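PDB 2ZQ5: putative uncharacterized protein from Mycobacterium tuberculosis, which probably transfers a sulfuryl group, presumably from the donor PAPS, to an acceptor not yet identified. Local coordinates for residues Q176-S181 with Q203-S208; R256-I261 with E375-R380; T327-Y332 with E342-M347. All blocks are in the same frame, centred on the assembly; numbering follows the deposited sequence.

Contact 1: residues Q176-S181 with Q203-S208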
ATOM      1  N   GLN A 176       3.712  -0.300  -2.216  1.00  6.10           N
ATOM      2  CA  GLN A 176       5.127  -0.549  -2.471  1.00  5.31           C
ATOM      3  C   GLN A 176       5.364  -0.805  -3.955  1.00  5.16           C
ATOM      4  O   GLN A 176       6.474  -0.624  -4.451  1.00  7.26           O
ATOM      5  CB  GLN A 176       5.623  -1.729  -1.635  1.00  7.31           C
ATOM      6  CG  GLN A 176       5.891  -1.360  -0.186  1.00 10.02           C
ATOM      7  CD  GLN A 176       7.296  -0.824   0.037  1.00 10.81           C
ATOM      8  OE1 GLN A 176       7.817  -0.042  -0.761  1.00 13.45           O
ATOM      9  NE2 GLN A 176       7.915  -1.239   1.135  1.00 13.43           N
ATOM     10  N   LEU A 177       4.319  -1.234  -4.656  1.00  6.18           N
ATOM     11  CA  LEU A 177       4.417  -1.463  -6.093  1.00  5.43           C
ATOM     12  C   LEU A 177       3.892  -0.249  -6.851  1.00  5.73           C
ATOM     13  O   LEU A 177       4.526   0.213  -7.796  1.00  5.43           O
ATOM     14  CB  LEU A 177       3.620  -2.701  -6.518  1.00  5.93           C
ATOM     15  CG  LEU A 177       4.111  -4.062  -6.027  1.00  5.33           C
ATOM     16  CD1 LEU A 177       3.146  -5.132  -6.492  1.00  6.84           C
ATOM     17  CD2 LEU A 177       5.517  -4.344  -6.560  1.00  6.87           C
ATOM     18  N   LEU A 178       2.742   0.271  -6.424  1.00  5.98           N
ATOM     19  CA  LEU A 178       2.126   1.419  -7.085  1.00  6.06           C
ATOM     20  C   LEU A 178       2.988   2.681  -7.045  1.00  5.99           C
ATOM     21  O   LEU A 178       2.852   3.560  -7.903  1.00  6.14           O
ATOM     22  CB  LEU A 178       0.747   1.692  -6.470  1.00  6.33           C
ATOM     23  CG  LEU A 178      -0.279   0.569  -6.662  1.00  6.01           C
ATOM     24  CD1 LEU A 178      -1.449   0.783  -5.724  1.00  7.61           C
ATOM     25  CD2 LEU A 178      -0.746   0.518  -8.111  1.00  7.68           C
ATOM     26  N   ARG A 179       3.878   2.774  -6.060  1.00  5.34           N
ATOM     27  CA  ARG A 179       4.754   3.937  -5.962  1.00  5.61           C
ATOM     28  C   ARG A 179       5.620   4.042  -7.216  1.00  5.71           C
ATOM     29  O   ARG A 179       6.099   5.120  -7.554  1.00  6.04           O
ATOM     30  CB  ARG A 179       5.653   3.844  -4.722  1.00  5.44           C
ATOM     31  CG  ARG A 179       6.610   2.664  -4.753  1.00  5.79           C
ATOM     32  CD  ARG A 179       7.562   2.616  -3.563  1.00  8.17           C
ATOM     33  NE  ARG A 179       8.316   1.365  -3.593  1.00  9.17           N
ATOM     34  CZ  ARG A 179       9.540   1.195  -3.104  1.00 10.39           C
ATOM     35  NH1 ARG A 179      10.188   2.202  -2.531  1.00 11.72           N
ATOM     36  NH2 ARG A 179      10.117   0.003  -3.190  1.00 11.22           N
ATOM     37  N   GLN A 180       5.822   2.922  -7.905  1.00  6.35           N
ATOM     38  CA  GLN A 180       6.631   2.931  -9.123  1.00  5.20           C
ATOM     39  C   GLN A 180       6.022   3.863 -10.171  1.00  5.38           C
ATOM     40  O   GLN A 180       6.738   4.422 -11.007  1.00  6.17           O
ATOM     41  CB  GLN A 180       6.752   1.515  -9.704  1.00  5.20           C
ATOM     42  CG  GLN A 180       7.607   0.568  -8.880  1.00  5.18           C
ATOM     43  CD  GLN A 180       7.878  -0.744  -9.596  1.00  5.54           C
ATOM     44  OE1 GLN A 180       7.701  -0.851 -10.812  1.00  6.40           O
ATOM     45  NE2 GLN A 180       8.324  -1.746  -8.849  1.00  5.19           N
ATOM     46  N   SER A 181       4.700   4.026 -10.108  1.00  6.35           N
ATOM     47  CA  SER A 181       3.950   4.885 -11.028  1.00  5.60           C
ATOM     48  C   SER A 181       3.635   6.238 -10.391  1.00  5.56           C
ATOM     49  O   SER A 181       2.989   7.089 -11.010  1.00  7.36           O
ATOM     50  CB  SER A 181       2.623   4.223 -11.404  1.00  6.32           C
ATOM     51  OG  SER A 181       2.812   2.931 -11.950  1.00  6.94           O
ATOM     52  N   GLN A 203      -7.614  11.049 -11.702  1.00  8.01           N
ATOM     53  CA  GLN A 203      -6.871  10.161 -12.589  1.00  8.94           C
ATOM     54  C   GLN A 203      -7.453   8.782 -12.829  1.00  7.96           C
ATOM     55  O   GLN A 203      -8.188   8.242 -12.004  1.00 10.02           O
ATOM     56  CB  GLN A 203      -5.442   9.969 -12.068  1.00  7.24           C
ATOM     57  CG  GLN A 203      -4.662  11.251 -11.874  1.00  8.49           C
ATOM     58  CD  GLN A 203      -4.719  12.141 -13.094  1.00  9.11           C
ATOM     59  OE1 GLN A 203      -4.276  11.761 -14.182  1.00  8.77           O
ATOM     60  NE2 GLN A 203      -5.272  13.336 -12.923  1.00  9.14           N
ATOM     61  N   ASP A 204      -7.106   8.225 -13.983  1.00  8.95           N
ATOM     62  CA  ASP A 204      -7.508   6.874 -14.330  1.00  8.31           C
ATOM     63  C   ASP A 204      -6.374   6.008 -13.781  1.00  8.36           C
ATOM     64  O   ASP A 204      -5.228   6.124 -14.217  1.00  9.43           O
ATOM     65  CB  ASP A 204      -7.608   6.713 -15.847  1.00 10.85           C
ATOM     66  CG  ASP A 204      -7.694   5.265 -16.271  1.00 14.85           C
ATOM     67  OD1 ASP A 204      -8.233   4.450 -15.492  1.00 12.83           O
ATOM     68  OD2 ASP A 204      -7.227   4.947 -17.386  1.00 19.11           O
ATOM     69  N   TRP A 205      -6.689   5.163 -12.803  1.00  7.34           N
ATOM     70  CA  TRP A 205      -5.682   4.304 -12.188  1.00  6.15           C
ATOM     71  C   TRP A 205      -5.346   3.062 -13.003  1.00  5.96           C
ATOM     72  O   TRP A 205      -4.410   2.336 -12.663  1.00  6.37           O
ATOM     73  CB  TRP A 205      -6.151   3.815 -10.816  1.00  7.48           C
ATOM     74  CG  TRP A 205      -6.186   4.819  -9.701  1.00  6.80           C
ATOM     75  CD1 TRP A 205      -7.162   5.742  -9.453  1.00 10.14           C
ATOM     76  CD2 TRP A 205      -5.271   4.894  -8.599  1.00  6.54           C
ATOM     77  NE1 TRP A 205      -6.919   6.378  -8.255  1.00  9.32           N
ATOM     78  CE2 TRP A 205      -5.766   5.875  -7.711  1.00  7.25           C
ATOM     79  CE3 TRP A 205      -4.085   4.221  -8.274  1.00  6.56           C
ATOM     80  CZ2 TRP A 205      -5.117   6.198  -6.515  1.00  7.05           C
ATOM     81  CZ3 TRP A 205      -3.439   4.541  -7.084  1.00  7.88           C
ATOM     82  CH2 TRP A 205      -3.956   5.521  -6.217  1.00  7.80           C
ATOM     83  N   THR A 206      -6.086   2.806 -14.072  1.00  6.80           N
ATOM     84  CA  THR A 206      -5.847   1.594 -14.844  1.00  6.75           C
ATOM     85  C   THR A 206      -4.399   1.339 -15.260  1.00  6.97           C
ATOM     86  O   THR A 206      -3.889   0.245 -15.056  1.00  6.34           O
ATOM     87  CB  THR A 206      -6.773   1.525 -16.071  1.00  7.94           C
ATOM     88  OG1 THR A 206      -8.128   1.727 -15.645  1.00 10.59           O
ATOM     89  CG2 THR A 206      -6.677   0.152 -16.725  1.00  8.59           C
ATOM     90  N   PRO A 207      -3.710   2.337 -15.832  1.00  6.75           N
ATOM     91  CA  PRO A 207      -2.322   2.075 -16.226  1.00  7.05           C
ATOM     92  C   PRO A 207      -1.454   1.649 -15.043  1.00  6.60           C
ATOM     93  O   PRO A 207      -0.582   0.793 -15.182  1.00  6.79           O
ATOM     94  CB  PRO A 207      -1.875   3.405 -16.831  1.00  8.19           C
ATOM     95  CG  PRO A 207      -3.157   3.963 -17.386  1.00  8.21           C
ATOM     96  CD  PRO A 207      -4.145   3.669 -16.285  1.00  7.56           C
ATOM     97  N   SER A 208      -1.702   2.243 -13.879  1.00  6.35           N
ATOM     98  CA  SER A 208      -0.939   1.902 -12.681  1.00  5.38           C
ATOM     99  C   SER A 208      -1.249   0.481 -12.226  1.00  4.92           C
ATOM    100  O   SER A 208      -0.359  -0.237 -11.774  1.00  6.10           O
ATOM    101  CB  SER A 208      -1.244   2.882 -11.546  1.00  7.05           C
ATOM    102  OG  SER A 208      -0.707   4.161 -11.823  1.00  8.12           O
TER
HETATM  103  O   HOH W   1       2.041   0.658 -10.586  1.00  7.53           O
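Ser181 and Ser208 meet at the close end of the contact, their CA atoms 6.0 Å apart. CB of Ser181 lies 3.4 Å from OG of Ser208, whereas the two hydroxyl oxygens, Ser181 OG and Ser208 OG, stay 3.7 Å apart and are not bonded to each other. The link is made by a water instead: it donates to Ser181 OG at 2.8 Å and to the carbonyl Ser208 O at 2.8 Å. Ser181 OG also bonds to Asp34 OD2, so this buried hydroxyl has two partners. The segments bring helix 175-178 and the 3-10 turn of 179-181 against the N-terminal part of helix 206-219, two helical parts of the sulfotransferase fold separated by helix 194-201. Asp204 caps the second helix, its OD1 accepting from both N and OG1 of Thr206. Packing is looser on the Leu178 side. Leu178 CD2 comes to 3.8 Å from Ser208 O, while Leu178 CD1 only approaches the indole obliquely, 4.5 Å from Trp205 CZ3; Ser234 of helix 234-237 touches both of these side chains. The four touching residues are buried; the solvent side lies at the capping residue Asp204, which is exposed.

Contact 2: residues R256-I261 with E375-R380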
ATOM      1  N   ARG A 256     -15.304  -0.600  10.302  1.00 11.16           N
ATOM      2  CA  ARG A 256     -15.249  -0.225  11.708  1.00 10.92           C
ATOM      3  C   ARG A 256     -15.707   1.227  11.758  1.00 10.18           C
ATOM      4  O   ARG A 256     -15.246   2.046  10.968  1.00 10.81           O
ATOM      5  CB  ARG A 256     -13.826  -0.352  12.249  1.00 10.00           C
ATOM      6  CG  ARG A 256     -13.748  -0.273  13.763  1.00 10.96           C
ATOM      7  CD  ARG A 256     -12.324  -0.415  14.238  1.00 11.45           C
ATOM      8  NE  ARG A 256     -12.244  -0.480  15.692  1.00 12.86           N
ATOM      9  CZ  ARG A 256     -11.108  -0.598  16.372  1.00 12.91           C
ATOM     10  NH1 ARG A 256      -9.948  -0.661  15.732  1.00 13.44           N
ATOM     11  NH2 ARG A 256     -11.132  -0.666  17.697  1.00 16.39           N
ATOM     12  N   PRO A 257     -16.639   1.560  12.665  1.00 10.03           N
ATOM     13  CA  PRO A 257     -17.121   2.942  12.757  1.00 10.24           C
ATOM     14  C   PRO A 257     -15.935   3.894  12.818  1.00  8.84           C
ATOM     15  O   PRO A 257     -15.153   3.864  13.763  1.00  8.52           O
ATOM     16  CB  PRO A 257     -17.947   2.929  14.037  1.00 10.48           C
ATOM     17  CG  PRO A 257     -18.511   1.537  14.039  1.00 12.73           C
ATOM     18  CD  PRO A 257     -17.304   0.705  13.664  1.00 11.17           C
ATOM     19  N   VAL A 258     -15.817   4.747  11.808  1.00  7.81           N
ATOM     20  CA  VAL A 258     -14.687   5.659  11.715  1.00  7.73           C
ATOM     21  C   VAL A 258     -14.487   6.599  12.898  1.00  7.32           C
ATOM     22  O   VAL A 258     -13.351   6.938  13.227  1.00  7.57           O
ATOM     23  CB  VAL A 258     -14.751   6.451  10.384  1.00  7.28           C
ATOM     24  CG1 VAL A 258     -13.550   7.384  10.255  1.00  8.27           C
ATOM     25  CG2 VAL A 258     -14.771   5.469   9.208  1.00  8.33           C
ATOM     26  N   GLU A 259     -15.567   7.009  13.557  1.00  8.43           N
ATOM     27  CA  GLU A 259     -15.411   7.903  14.698  1.00  8.29           C
ATOM     28  C   GLU A 259     -14.632   7.235  15.834  1.00  9.12           C
ATOM     29  O   GLU A 259     -14.113   7.919  16.716  1.00  9.99           O
ATOM     30  CB  GLU A 259     -16.777   8.390  15.213  1.00  9.06           C
ATOM     31  CG  GLU A 259     -17.644   7.312  15.849  1.00  9.69           C
ATOM     32  CD  GLU A 259     -18.559   6.622  14.854  1.00 11.18           C
ATOM     33  OE1 GLU A 259     -18.216   6.567  13.656  1.00 12.20           O
ATOM     34  OE2 GLU A 259     -19.622   6.122  15.276  1.00 15.39           O
ATOM     35  N   THR A 260     -14.536   5.907  15.809  1.00  9.66           N
ATOM     36  CA  THR A 260     -13.810   5.189  16.855  1.00  9.09           C
ATOM     37  C   THR A 260     -12.333   4.979  16.532  1.00  8.96           C
ATOM     38  O   THR A 260     -11.583   4.482  17.370  1.00 10.68           O
ATOM     39  CB  THR A 260     -14.435   3.802  17.155  1.00  8.58           C
ATOM     40  OG1 THR A 260     -14.265   2.936  16.027  1.00  9.96           O
ATOM     41  CG2 THR A 260     -15.914   3.942  17.465  1.00  9.50           C
ATOM     42  N   ILE A 261     -11.912   5.356  15.327  1.00  7.59           N
ATOM     43  CA  ILE A 261     -10.512   5.188  14.938  1.00  7.60           C
ATOM     44  C   ILE A 261      -9.839   6.428  14.346  1.00  6.84           C
ATOM     45  O   ILE A 261      -8.617   6.448  14.191  1.00  7.64           O
ATOM     46  CB  ILE A 261     -10.336   4.025  13.919  1.00  6.89           C
ATOM     47  CG1 ILE A 261     -11.234   4.249  12.696  1.00  7.74           C
ATOM     48  CG2 ILE A 261     -10.647   2.692  14.585  1.00  8.60           C
ATOM     49  CD1 ILE A 261     -10.968   3.274  11.560  1.00 10.67           C
ATOM     50  N   GLU A 375     -18.940  14.251  16.622  1.00  9.13           N
ATOM     51  CA  GLU A 375     -20.072  14.598  15.768  1.00  9.87           C
ATOM     52  C   GLU A 375     -19.609  14.847  14.333  1.00  8.01           C
ATOM     53  O   GLU A 375     -20.259  14.417  13.379  1.00  8.71           O
ATOM     54  CB  GLU A 375     -20.785  15.854  16.281  1.00  9.70           C
ATOM     55  CG  GLU A 375     -21.557  15.704  17.590  1.00 11.66           C
ATOM     56  CD  GLU A 375     -20.662  15.622  18.812  1.00 13.57           C
ATOM     57  OE1 GLU A 375     -19.553  16.193  18.782  1.00 11.37           O
ATOM     58  OE2 GLU A 375     -21.078  14.997  19.814  1.00 16.69           O
ATOM     59  N   MET A 376     -18.488  15.546  14.182  1.00  7.99           N
ATOM     60  CA  MET A 376     -17.954  15.839  12.858  1.00  7.87           C
ATOM     61  C   MET A 376     -17.613  14.561  12.110  1.00  8.22           C
ATOM     62  O   MET A 376     -17.898  14.436  10.921  1.00  7.66           O
ATOM     63  CB  MET A 376     -16.697  16.710  12.958  1.00  8.66           C
ATOM     64  CG  MET A 376     -16.964  18.154  13.336  1.00 10.43           C
ATOM     65  SD  MET A 376     -15.449  19.045  13.720  1.00 10.83           S
ATOM     66  CE  MET A 376     -14.777  19.307  12.072  1.00 13.36           C
ATOM     67  N   VAL A 377     -17.009  13.605  12.805  1.00  8.08           N
ATOM     68  CA  VAL A 377     -16.631  12.359  12.154  1.00  7.99           C
ATOM     69  C   VAL A 377     -17.855  11.529  11.765  1.00  8.23           C
ATOM     70  O   VAL A 377     -17.923  11.003  10.655  1.00  8.83           O
ATOM     71  CB  VAL A 377     -15.691  11.525  13.045  1.00  6.67           C
ATOM     72  CG1 VAL A 377     -15.178  10.316  12.272  1.00  7.79           C
ATOM     73  CG2 VAL A 377     -14.519  12.378  13.499  1.00  8.76           C
ATOM     74  N   LYS A 378     -18.828  11.419  12.665  1.00  9.12           N
ATOM     75  CA  LYS A 378     -20.029  10.648  12.353  1.00  8.59           C
ATOM     76  C   LYS A 378     -20.773  11.265  11.173  1.00  7.91           C
ATOM     77  O   LYS A 378     -21.355  10.552  10.354  1.00  9.40           O
ATOM     78  CB  LYS A 378     -20.956  10.566  13.569  1.00  9.74           C
ATOM     79  CG  LYS A 378     -20.436   9.648  14.666  1.00 11.48           C
ATOM     80  CD  LYS A 378     -21.431   9.514  15.816  1.00 14.81           C
ATOM     81  CE  LYS A 378     -21.602  10.827  16.561  1.00 16.34           C
ATOM     82  NZ  LYS A 378     -22.532  10.695  17.721  1.00 20.67           N
ATOM     83  N   GLU A 379     -20.744  12.593  11.089  1.00  8.31           N
ATOM     84  CA  GLU A 379     -21.399  13.313  10.001  1.00  7.85           C
ATOM     85  C   GLU A 379     -20.693  13.077   8.660  1.00  8.19           C
ATOM     86  O   GLU A 379     -21.331  12.715   7.672  1.00  8.69           O
ATOM     87  CB  GLU A 379     -21.421  14.815  10.318  1.00  9.90           C
ATOM     88  CG  GLU A 379     -21.753  15.723   9.135  1.00 11.53           C
ATOM     89  CD  GLU A 379     -23.235  15.794   8.813  1.00 14.64           C
ATOM     90  OE1 GLU A 379     -24.028  15.009   9.374  1.00 14.13           O
ATOM     91  OE2 GLU A 379     -23.611  16.649   7.983  1.00 17.70           O
ATOM     92  N   ARG A 380     -19.377  13.277   8.635  1.00  8.33           N
ATOM     93  CA  ARG A 380     -18.601  13.106   7.409  1.00  8.58           C
ATOM     94  C   ARG A 380     -18.657  11.672   6.889  1.00  8.63           C
ATOM     95  O   ARG A 380     -18.656  11.440   5.681  1.00  8.06           O
ATOM     96  CB  ARG A 380     -17.140  13.509   7.656  1.00  9.07           C
ATOM     97  CG  ARG A 380     -16.295  13.650   6.388  1.00 11.75           C
ATOM     98  CD  ARG A 380     -16.830  14.770   5.501  1.00 17.59           C
ATOM     99  NE  ARG A 380     -15.979  15.054   4.350  1.00 21.58           N
ATOM    100  CZ  ARG A 380     -14.854  15.762   4.398  1.00 23.03           C
ATOM    101  NH1 ARG A 380     -14.430  16.270   5.549  1.00 23.48           N
ATOM    102  NH2 ARG A 380     -14.154  15.967   3.291  1.00 24.73           N
TER
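Val377 pushes its CG1 against the backbone of Glu259, 3.4 Å from Glu259 CA, where the chains draw closest: the CA atoms of these two residues are 5.3 Å apart. The same methyl also reaches Val258, whose CG1 lies 3.9 Å from Val377 CG1, the two side chains crossing at about a right angle. The Glu259 side chain can be followed outward from there. Its CB touches both Val377 CG1 and Lys378 CG, each at 3.9 Å. CG, placed between the backbone N and the carbonyl carbon (chi1 68°), moves on to Lys378 CG alone, and the bend at chi2 (-90°) carries the carboxylate slantwise across the lysine methylenes, Glu259 CD coming to 3.6 Å from Lys378 CG. At the tip, OE1 meets Lys378 CG and OE2 meets CG and CD. The ammonium turns away, leaving Lys378 NZ 5.9 Å from Glu259 OE2, too far for a salt bridge, though the opposite charges probably attract weakly. Residues 256-261 form a strand-loop-helix connection of the P-loop-like sulfotransferase fold, from strand 250-255 to helix 262-272, with Ile261 as N-cap; Arg256 NH1 bonds to Arg101 O in the loop after strand 94-97, which in relatives binds the donor's phosphate. C-terminal helix 374-380 packs against this turn, and helix 282-304 completes the buried side, Leu297 touching Val258 and Met290 touching Val377.

Contact 3: residues T327-Y332 with E342-M347; sequences TVADIY and EARQAM
Met347, Tyr332 and Val328 carry the contact, with Met347 giving up the largest area. The methionine extends from CG onward and ends against both of the others: Met347 SD is 3.7 Å from Val328 CG1, the two side chains meeting tip to tip, and Met347 CE is 3.9 Å from the same methyl. Met347 CE also comes to 3.4 Å from Tyr332 OH and 4.0 Å from Tyr332 CZ, approaching the ring obliquely. Val328 holds CG1 anti to the backbone N (chi1 173°), which directs that methyl at the thioether. Towards the rim, Ala329 CB lies a loose 4.4 Å from Arg344 NH1. Helices 324-334 and 341-348 follow strand 312-316, the last strand of the sulfotransferase sheet in chain order, and run roughly antiparallel, at 145° between the short segments, with axes 12.1 Å apart; the long side chains of Met347 and Tyr332 span this wide gap. Helix 104-111 backs the first helix through Leu110 and Leu111 on Val328. The segments meet by van der Waals contact, mostly apolar, with no bond between them; the phenol oxygen has its polar partner in Asp114 OD2, a hydrogen bond that would help fix the ring where Met347 CE meets it.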
ATOM      1  N   THR A 327     -14.224 -16.192  10.623  1.00 18.01           N
ATOM      2  CA  THR A 327     -14.435 -15.144   9.633  1.00 17.88           C
ATOM      3  C   THR A 327     -13.800 -15.557   8.310  1.00 15.97           C
ATOM      4  O   THR A 327     -14.418 -15.439   7.254  1.00 15.52           O
ATOM      5  CB  THR A 327     -13.811 -13.816  10.095  1.00 17.95           C
ATOM      6  OG1 THR A 327     -14.425 -13.405  11.323  1.00 20.24           O
ATOM      7  CG2 THR A 327     -14.020 -12.734   9.045  1.00 17.05           C
ATOM      8  N   VAL A 328     -12.565 -16.043   8.379  1.00 16.18           N
ATOM      9  CA  VAL A 328     -11.852 -16.487   7.187  1.00 16.33           C
ATOM     10  C   VAL A 328     -12.596 -17.646   6.533  1.00 15.87           C
ATOM     11  O   VAL A 328     -12.693 -17.723   5.309  1.00 16.36           O
ATOM     12  CB  VAL A 328     -10.420 -16.945   7.530  1.00 16.66           C
ATOM     13  CG1 VAL A 328      -9.757 -17.558   6.300  1.00 17.58           C
ATOM     14  CG2 VAL A 328      -9.608 -15.764   8.031  1.00 18.75           C
ATOM     15  N   ALA A 329     -13.122 -18.548   7.355  1.00 17.32           N
ATOM     16  CA  ALA A 329     -13.859 -19.693   6.839  1.00 17.33           C
ATOM     17  C   ALA A 329     -15.079 -19.224   6.057  1.00 16.22           C
ATOM     18  O   ALA A 329     -15.428 -19.811   5.035  1.00 17.07           O
ATOM     19  CB  ALA A 329     -14.289 -20.604   7.984  1.00 16.61           C
ATOM     20  N   ASP A 330     -15.720 -18.160   6.533  1.00 17.11           N
ATOM     21  CA  ASP A 330     -16.900 -17.641   5.855  1.00 16.66           C
ATOM     22  C   ASP A 330     -16.517 -16.927   4.561  1.00 14.88           C
ATOM     23  O   ASP A 330     -17.280 -16.926   3.598  1.00 14.46           O
ATOM     24  CB  ASP A 330     -17.676 -16.691   6.771  1.00 19.12           C
ATOM     25  CG  ASP A 330     -19.117 -16.516   6.331  1.00 21.24           C
ATOM     26  OD1 ASP A 330     -19.842 -17.530   6.268  1.00 23.32           O
ATOM     27  OD2 ASP A 330     -19.529 -15.372   6.046  1.00 22.15           O
ATOM     28  N   ILE A 331     -15.336 -16.318   4.543  1.00 13.86           N
ATOM     29  CA  ILE A 331     -14.859 -15.635   3.345  1.00 13.44           C
ATOM     30  C   ILE A 331     -14.628 -16.683   2.258  1.00 12.23           C
ATOM     31  O   ILE A 331     -15.036 -16.502   1.110  1.00 11.74           O
ATOM     32  CB  ILE A 331     -13.547 -14.871   3.625  1.00 11.58           C
ATOM     33  CG1 ILE A 331     -13.843 -13.659   4.513  1.00 12.64           C
ATOM     34  CG2 ILE A 331     -12.898 -14.429   2.314  1.00 12.91           C
ATOM     35  CD1 ILE A 331     -12.609 -12.928   4.993  1.00 11.68           C
ATOM     36  N   TYR A 332     -13.977 -17.784   2.625  1.00 13.31           N
ATOM     37  CA  TYR A 332     -13.727 -18.861   1.673  1.00 13.36           C
ATOM     38  C   TYR A 332     -15.053 -19.429   1.172  1.00 14.08           C
ATOM     39  O   TYR A 332     -15.224 -19.671  -0.022  1.00 13.78           O
ATOM     40  CB  TYR A 332     -12.910 -19.981   2.321  1.00 13.48           C
ATOM     41  CG  TYR A 332     -11.409 -19.779   2.277  1.00 12.97           C
ATOM     42  CD1 TYR A 332     -10.806 -18.699   2.921  1.00 13.43           C
ATOM     43  CD2 TYR A 332     -10.588 -20.687   1.609  1.00 12.47           C
ATOM     44  CE1 TYR A 332      -9.421 -18.533   2.905  1.00 12.94           C
ATOM     45  CE2 TYR A 332      -9.206 -20.531   1.585  1.00 12.84           C
ATOM     46  CZ  TYR A 332      -8.628 -19.453   2.237  1.00 12.83           C
ATOM     47  OH  TYR A 332      -7.260 -19.306   2.238  1.00 13.33           O
ATOM     48  N   GLU A 342      -4.043 -27.653   6.117  1.00 23.27           N
ATOM     49  CA  GLU A 342      -2.747 -26.994   6.233  1.00 23.17           C
ATOM     50  C   GLU A 342      -2.930 -25.484   6.306  1.00 21.52           C
ATOM     51  O   GLU A 342      -2.195 -24.796   7.015  1.00 22.47           O
ATOM     52  CB  GLU A 342      -1.844 -27.346   5.045  1.00 24.04           C
ATOM     53  CG  GLU A 342      -2.439 -27.027   3.688  1.00 26.47           C
ATOM     54  CD  GLU A 342      -3.084 -28.234   3.040  1.00 27.41           C
ATOM     55  OE1 GLU A 342      -3.843 -28.951   3.727  1.00 28.60           O
ATOM     56  OE2 GLU A 342      -2.835 -28.461   1.838  1.00 28.16           O
ATOM     57  N   ALA A 343      -3.914 -24.974   5.572  1.00 21.54           N
ATOM     58  CA  ALA A 343      -4.193 -23.544   5.564  1.00 20.93           C
ATOM     59  C   ALA A 343      -4.655 -23.108   6.949  1.00 20.94           C
ATOM     60  O   ALA A 343      -4.171 -22.115   7.489  1.00 19.16           O
ATOM     61  CB  ALA A 343      -5.267 -23.222   4.528  1.00 20.03           C
ATOM     62  N   ARG A 344      -5.593 -23.861   7.519  1.00 22.90           N
ATOM     63  CA  ARG A 344      -6.112 -23.554   8.845  1.00 25.47           C
ATOM     64  C   ARG A 344      -4.997 -23.574   9.883  1.00 25.91           C
ATOM     65  O   ARG A 344      -4.925 -22.697  10.743  1.00 25.07           O
ATOM     66  CB  ARG A 344      -7.200 -24.557   9.243  1.00 27.08           C
ATOM     67  CG  ARG A 344      -8.449 -24.501   8.381  1.00 30.31           C
ATOM     68  CD  ARG A 344      -9.526 -25.435   8.912  1.00 33.61           C
ATOM     69  NE  ARG A 344     -10.012 -25.027  10.229  1.00 36.25           N
ATOM     70  CZ  ARG A 344     -10.715 -23.923  10.462  1.00 37.63           C
ATOM     71  NH1 ARG A 344     -11.023 -23.104   9.466  1.00 39.47           N
ATOM     72  NH2 ARG A 344     -11.111 -23.634  11.695  1.00 38.23           N
ATOM     73  N   GLN A 345      -4.127 -24.576   9.802  1.00 27.50           N
ATOM     74  CA  GLN A 345      -3.021 -24.685  10.747  1.00 28.71           C
ATOM     75  C   GLN A 345      -2.100 -23.475  10.637  1.00 28.02           C
ATOM     76  O   GLN A 345      -1.743 -22.865  11.645  1.00 29.29           O
ATOM     77  CB  GLN A 345      -2.219 -25.967  10.495  1.00 30.87           C
ATOM     78  CG  GLN A 345      -1.050 -26.152  11.455  1.00 34.29           C
ATOM     79  CD  GLN A 345      -0.312 -27.461  11.251  1.00 36.56           C
ATOM     80  OE1 GLN A 345      -0.884 -28.541  11.406  1.00 38.75           O
ATOM     81  NE2 GLN A 345       0.965 -27.370  10.895  1.00 37.56           N
ATOM     82  N   ALA A 346      -1.722 -23.128   9.410  1.00 26.92           N
ATOM     83  CA  ALA A 346      -0.845 -21.988   9.175  1.00 25.86           C
ATOM     84  C   ALA A 346      -1.482 -20.707   9.702  1.00 24.63           C
ATOM     85  O   ALA A 346      -0.795 -19.818  10.202  1.00 24.77           O
ATOM     86  CB  ALA A 346      -0.552 -21.853   7.683  1.00 25.89           C
ATOM     87  N   MET A 347      -2.805 -20.623   9.593  1.00 24.63           N
ATOM     88  CA  MET A 347      -3.539 -19.453  10.055  1.00 24.55           C
ATOM     89  C   MET A 347      -3.626 -19.364  11.576  1.00 25.94           C
ATOM     90  O   MET A 347      -3.625 -18.269  12.136  1.00 25.30           O
ATOM     91  CB  MET A 347      -4.947 -19.450   9.460  1.00 23.25           C
ATOM     92  CG  MET A 347      -4.976 -19.179   7.968  1.00 22.13           C
ATOM     93  SD  MET A 347      -6.638 -19.229   7.295  1.00 21.00           S
ATOM     94  CE  MET A 347      -6.290 -19.225   5.534  1.00 19.48           C
TER

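The three contacts are spread around the chain, their centres 29 Å (contacts 1 and 2), 31 Å (1 and 3) and 31 Å (2 and 3) apart, and none touches another. Contacts 2 and 3 come nearest, about 12 Å between nearest atoms; contact 3 falls wholly within the chain between 256-261 and 375-380. All three adjoin the parallel sheet: contact 1 through Asn232, just after strand 227-231, contact 2 after strand 250-255, contact 3 on edge strand 312-316. The loop after strand 94-97 and the start of helix 104-111 probably form the donor-phosphate site, as in related sulfotransferases; contact 2 approaches it through Arg256 on Arg101, whereas contact 3 packs on the later turns of that helix.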